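Local coordinates for chitin oligosaccahride binding protein NagB1 (PDB 7EHP), which binds chitin oligosaccharides such as N,N'-diacetylchitobiose as an extracellular solute-binding protein, probably delivering them to a membrane transporter, at residues A[205-210]-A[370-375]; A[141-146]-A[265-270]. All blocks are in the same frame, centred on the assembly; numbering follows the deposited sequence.

Contact 1. Residues A[205-210]-A[370-375]; sequences KRYDTL and QELIGG
Leu372, near the end of helix 359-373, reaches the middle of helix 198-213 with both of its methyl branches, and following it outward shows how one side chain can serve two neighbours. CB points at the facing helix, and Leu372 CG, anti to the backbone N (chi1 179°), continues that course until it lies 4.0 Å from Asp208 OD1. Here the chain forks. Leu372 CD1 meets the carboxylate, 3.8 Å from Asp208 OD1, while Leu372 CD2 approaches the tyrosine ring obliquely, 4.5 Å from Tyr207 CD1. Ile373 adds a second, thinner touch, its CD1 lying 3.9 Å from Tyr207 OH as the two side chains cross at a slant. No hydrogen bond joins the segments, and the nearest CA atoms, of Asp208 and Leu372, remain 7.9 Å apart, so side-chain packing alone bridges them. Tyr207 also rests on Ala168, Leu172 and Leu175 of helix 165-180, and Val379 of helix 379-396 touches both Asp208 and Leu372. The contact thus packs the C-terminal end of helix 359-373 against helix 198-213, where Gly375, with positive phi, is the C-prime residue of a Schellman motif closing the helix through paired bonds, Arg376 N to Glu371 O and Gly375 N to Leu372 O (the latter 3.0 Å).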
# COMPACT_ATOMS: atom_id res chain seq x y z
N LYS A 205 -5.37 -21.31 1.44
CA LYS A 205 -5.47 -22.44 0.51
C LYS A 205 -5.96 -21.98 -0.85
O LYS A 205 -5.58 -22.56 -1.89
CB LYS A 205 -6.38 -23.53 1.08
CG LYS A 205 -5.76 -24.29 2.25
CD LYS A 205 -6.64 -25.46 2.71
CE LYS A 205 -7.72 -24.98 3.66
NZ LYS A 205 -8.05 -26.02 4.66
N ARG A 206 -6.77 -20.92 -0.88
CA ARG A 206 -7.22 -20.36 -2.15
C ARG A 206 -6.06 -19.72 -2.89
O ARG A 206 -5.96 -19.81 -4.11
CB ARG A 206 -8.32 -19.33 -1.92
CG ARG A 206 -9.68 -19.97 -1.66
CD ARG A 206 -10.69 -18.93 -1.23
NE ARG A 206 -11.93 -19.56 -0.78
CZ ARG A 206 -12.85 -20.06 -1.60
NH1 ARG A 206 -12.67 -20.00 -2.92
NH2 ARG A 206 -13.94 -20.62 -1.09
N TYR A 207 -5.22 -19.00 -2.15
CA TYR A 207 -4.01 -18.43 -2.71
C TYR A 207 -3.12 -19.52 -3.27
O TYR A 207 -2.60 -19.40 -4.39
CB TYR A 207 -3.31 -17.64 -1.60
CG TYR A 207 -2.09 -16.84 -1.99
CD1 TYR A 207 -0.84 -17.45 -2.18
CD2 TYR A 207 -2.16 -15.45 -2.08
CE1 TYR A 207 0.29 -16.68 -2.50
CE2 TYR A 207 -1.04 -14.68 -2.39
CZ TYR A 207 0.17 -15.29 -2.60
OH TYR A 207 1.27 -14.48 -2.90
N ASP A 208 -2.91 -20.59 -2.48
CA ASP A 208 -2.10 -21.72 -2.93
C ASP A 208 -2.68 -22.37 -4.19
O ASP A 208 -1.94 -22.83 -5.06
CB ASP A 208 -1.99 -22.75 -1.80
CG ASP A 208 -0.76 -23.66 -1.93
OD1 ASP A 208 0.24 -23.26 -2.57
OD2 ASP A 208 -0.80 -24.77 -1.38
N THR A 209 -4.02 -22.41 -4.30
CA THR A 209 -4.64 -22.92 -5.52
C THR A 209 -4.21 -22.09 -6.72
O THR A 209 -3.90 -22.63 -7.79
CB THR A 209 -6.17 -22.94 -5.37
OG1 THR A 209 -6.58 -24.02 -4.51
CG2 THR A 209 -6.87 -23.11 -6.72
N LEU A 210 -4.15 -20.77 -6.56
CA LEU A 210 -3.66 -19.92 -7.64
C LEU A 210 -2.22 -20.26 -7.99
O LEU A 210 -1.84 -20.25 -9.17
CB LEU A 210 -3.78 -18.45 -7.22
CG LEU A 210 -5.19 -17.89 -7.02
CD1 LEU A 210 -5.10 -16.38 -6.75
CD2 LEU A 210 -6.08 -18.16 -8.21
N GLN A 370 7.24 -16.59 0.69
CA GLN A 370 8.23 -16.93 -0.33
C GLN A 370 8.57 -18.41 -0.31
O GLN A 370 8.76 -19.03 -1.36
CB GLN A 370 9.47 -16.07 -0.15
CG GLN A 370 9.21 -14.66 -0.63
CD GLN A 370 10.28 -13.70 -0.20
OE1 GLN A 370 10.96 -13.95 0.79
NE2 GLN A 370 10.45 -12.62 -0.94
N GLU A 371 8.62 -19.01 0.89
CA GLU A 371 8.77 -20.47 0.97
C GLU A 371 7.57 -21.19 0.38
O GLU A 371 7.73 -22.19 -0.33
CB GLU A 371 8.97 -20.89 2.43
CG GLU A 371 10.26 -20.35 3.06
CD GLU A 371 11.49 -20.71 2.26
OE1 GLU A 371 11.89 -21.89 2.31
OE2 GLU A 371 12.06 -19.82 1.57
N LEU A 372 6.35 -20.69 0.64
CA LEU A 372 5.18 -21.33 0.04
C LEU A 372 5.19 -21.20 -1.47
O LEU A 372 4.88 -22.16 -2.19
CB LEU A 372 3.89 -20.73 0.60
CG LEU A 372 2.59 -21.33 0.03
CD1 LEU A 372 2.32 -22.73 0.55
CD2 LEU A 372 1.39 -20.41 0.29
N ILE A 373 5.56 -20.02 -1.98
CA ILE A 373 5.63 -19.82 -3.42
C ILE A 373 6.71 -20.71 -4.03
O ILE A 373 6.54 -21.25 -5.12
CB ILE A 373 5.87 -18.33 -3.74
CG1 ILE A 373 4.65 -17.50 -3.34
CG2 ILE A 373 6.21 -18.15 -5.22
CD1 ILE A 373 4.91 -15.96 -3.26
N GLY A 374 7.83 -20.90 -3.31
CA GLY A 374 8.88 -21.80 -3.75
C GLY A 374 8.61 -23.27 -3.48
O GLY A 374 9.51 -24.09 -3.65
N GLY A 375 7.41 -23.63 -3.05
CA GLY A 375 7.09 -25.01 -2.74
C GLY A 375 7.82 -25.60 -1.55
O GLY A 375 7.70 -26.80 -1.32

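Contact 2. Residues A[141-146]-A[265-270]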
# COMPACT_ATOMS: atom_id res chain seq x y z
N GLU A 141 -15.76 -18.59 -8.74
CA GLU A 141 -15.86 -19.50 -9.88
C GLU A 141 -15.77 -18.74 -11.20
O GLU A 141 -15.29 -19.30 -12.19
CB GLU A 141 -17.15 -20.32 -9.79
CG GLU A 141 -17.11 -21.39 -8.70
CD GLU A 141 -15.91 -22.34 -8.83
OE1 GLU A 141 -15.65 -22.83 -9.95
OE2 GLU A 141 -15.23 -22.59 -7.80
N ASP A 142 -16.21 -17.48 -11.23
CA ASP A 142 -15.95 -16.64 -12.41
C ASP A 142 -14.46 -16.44 -12.60
O ASP A 142 -13.94 -16.55 -13.71
CB ASP A 142 -16.64 -15.28 -12.28
CG ASP A 142 -18.13 -15.37 -11.93
OD1 ASP A 142 -18.86 -16.09 -12.63
OD2 ASP A 142 -18.57 -14.66 -10.99
N LEU A 143 -13.75 -16.11 -11.51
CA LEU A 143 -12.31 -15.85 -11.60
C LEU A 143 -11.57 -17.05 -12.18
O LEU A 143 -10.69 -16.89 -13.03
CB LEU A 143 -11.76 -15.50 -10.21
CG LEU A 143 -10.30 -15.08 -10.08
CD1 LEU A 143 -9.92 -14.02 -11.11
CD2 LEU A 143 -10.03 -14.57 -8.66
N MET A 144 -11.92 -18.26 -11.72
CA MET A 144 -11.28 -19.47 -12.21
C MET A 144 -11.45 -19.61 -13.72
O MET A 144 -10.51 -19.97 -14.43
CB MET A 144 -11.88 -20.67 -11.48
CG MET A 144 -11.56 -20.77 -9.98
SD MET A 144 -9.87 -20.39 -9.49
CE MET A 144 -9.14 -21.92 -9.96
N ASP A 145 -12.66 -19.33 -14.21
CA ASP A 145 -12.92 -19.38 -15.65
C ASP A 145 -12.08 -18.35 -16.41
O ASP A 145 -11.46 -18.67 -17.43
CB ASP A 145 -14.42 -19.14 -15.88
CG ASP A 145 -14.81 -19.18 -17.33
OD1 ASP A 145 -14.62 -20.24 -17.97
OD2 ASP A 145 -15.31 -18.14 -17.82
N VAL A 146 -12.04 -17.11 -15.92
CA VAL A 146 -11.25 -16.06 -16.55
C VAL A 146 -9.78 -16.47 -16.60
O VAL A 146 -9.13 -16.39 -17.65
CB VAL A 146 -11.44 -14.73 -15.79
CG1 VAL A 146 -10.37 -13.70 -16.20
CG2 VAL A 146 -12.83 -14.20 -16.03
N PHE A 265 -11.13 -3.76 -10.85
CA PHE A 265 -12.31 -4.21 -10.11
C PHE A 265 -11.90 -4.76 -8.75
O PHE A 265 -10.78 -5.23 -8.56
CB PHE A 265 -13.13 -5.25 -10.90
CG PHE A 265 -12.34 -6.46 -11.35
CD1 PHE A 265 -12.17 -7.54 -10.51
CD2 PHE A 265 -11.81 -6.52 -12.62
CE1 PHE A 265 -11.45 -8.66 -10.92
CE2 PHE A 265 -11.08 -7.62 -13.04
CZ PHE A 265 -10.91 -8.70 -12.19
N SER A 266 -12.83 -4.70 -7.80
CA SER A 266 -12.62 -5.33 -6.51
C SER A 266 -12.51 -6.84 -6.67
O SER A 266 -13.10 -7.43 -7.58
CB SER A 266 -13.76 -4.97 -5.56
OG SER A 266 -13.62 -5.64 -4.32
N PHE A 267 -11.72 -7.46 -5.80
CA PHE A 267 -11.45 -8.89 -5.91
C PHE A 267 -12.75 -9.68 -5.80
O PHE A 267 -13.60 -9.36 -4.97
CB PHE A 267 -10.49 -9.34 -4.81
CG PHE A 267 -9.95 -10.70 -5.02
CD1 PHE A 267 -8.86 -10.91 -5.85
CD2 PHE A 267 -10.56 -11.80 -4.42
CE1 PHE A 267 -8.36 -12.20 -6.07
CE2 PHE A 267 -10.09 -13.08 -4.62
CZ PHE A 267 -8.99 -13.29 -5.45
N PRO A 268 -12.93 -10.72 -6.62
CA PRO A 268 -14.17 -11.51 -6.55
C PRO A 268 -14.53 -11.97 -5.14
O PRO A 268 -13.67 -12.20 -4.28
CB PRO A 268 -13.87 -12.71 -7.46
CG PRO A 268 -12.91 -12.16 -8.46
CD PRO A 268 -12.04 -11.21 -7.68
N ASP A 269 -15.84 -12.07 -4.89
CA ASP A 269 -16.31 -12.65 -3.65
C ASP A 269 -16.08 -14.15 -3.65
O ASP A 269 -15.94 -14.78 -4.70
CB ASP A 269 -17.79 -12.33 -3.46
CG ASP A 269 -18.03 -10.91 -3.01
OD1 ASP A 269 -17.05 -10.26 -2.58
OD2 ASP A 269 -19.19 -10.44 -3.09
N VAL A 270 -16.01 -14.74 -2.45
CA VAL A 270 -15.75 -16.17 -2.30
C VAL A 270 -16.77 -16.88 -1.41
O VAL A 270 -16.64 -18.08 -1.18
CB VAL A 270 -14.33 -16.43 -1.76
CG1 VAL A 270 -13.28 -15.66 -2.58
CG2 VAL A 270 -14.24 -16.11 -0.29
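Where helix 140-152 faces the extended, irregular backbone that follows strand 262-265, the nearest CA atoms are those of Leu143 and Pro268, 6.9 Å apart, and no hydrogen bond passes between the two segments. Leu143 supplies the whole helix side of the close contacts. It points its CB toward the loop, and with CG anti to the backbone N (chi1 -175°) its CD2 methyl is carried to the place where two consecutive loop residues meet. There Leu143 CD2 sits 3.6 Å from Phe267 CZ and 3.9 Å from Phe267 CE1, coming in obliquely at the far end of the phenyl group. The same methyl, Leu143 CD2, lies 3.8 Å from Pro268 CG, and the root of the leucine joins in, with Leu143 CB 3.9 Å from that CG atom. Leucine and proline cross at about a right angle, as do leucine and phenylalanine. The loop side is itself compact: Pro268 CD stands 3.4 Å above the plane of the Phe267 ring, offset toward its rim, so the methyl meets two groups already packed together. All three touching residues are buried, and the contact is purely apolar. The loop backbone is also held by Arg178 of helix 165-180, which donates hydrogen bonds to Phe267 O and Pro268 O. Around this packing, Leu143 also touches Met239 and Phe267 touches Phe241, both on strand 237-243, while Thr174 and Leu175 of helix 165-180 border the phenylalanine; helix 140-152, the loop and strand 237-243 of the mixed sheet thereby pack against one another.

Contacts 1 and 2 illustrate how segments far apart in sequence build one region of a solute-binding protein: their segments alternate along the chain, and their centres lie about 18 Å apart on the same side of its centre. Helix 198-213 connects them. From contact 1, Arg206 NH2 comes within 3.7 Å of Val270 O in contact 2, as packing, and Thr209 CG2 lies 4.1 Å from Met144 CE. Helix 165-180 is a shared neighbour, with Leu175 touching both Tyr207 and Phe267. As for the sugar site, the Tyr207 side chain is about 13 Å from a bound N-acetylglucosamine unit, so contact 1 does not touch the sugar there.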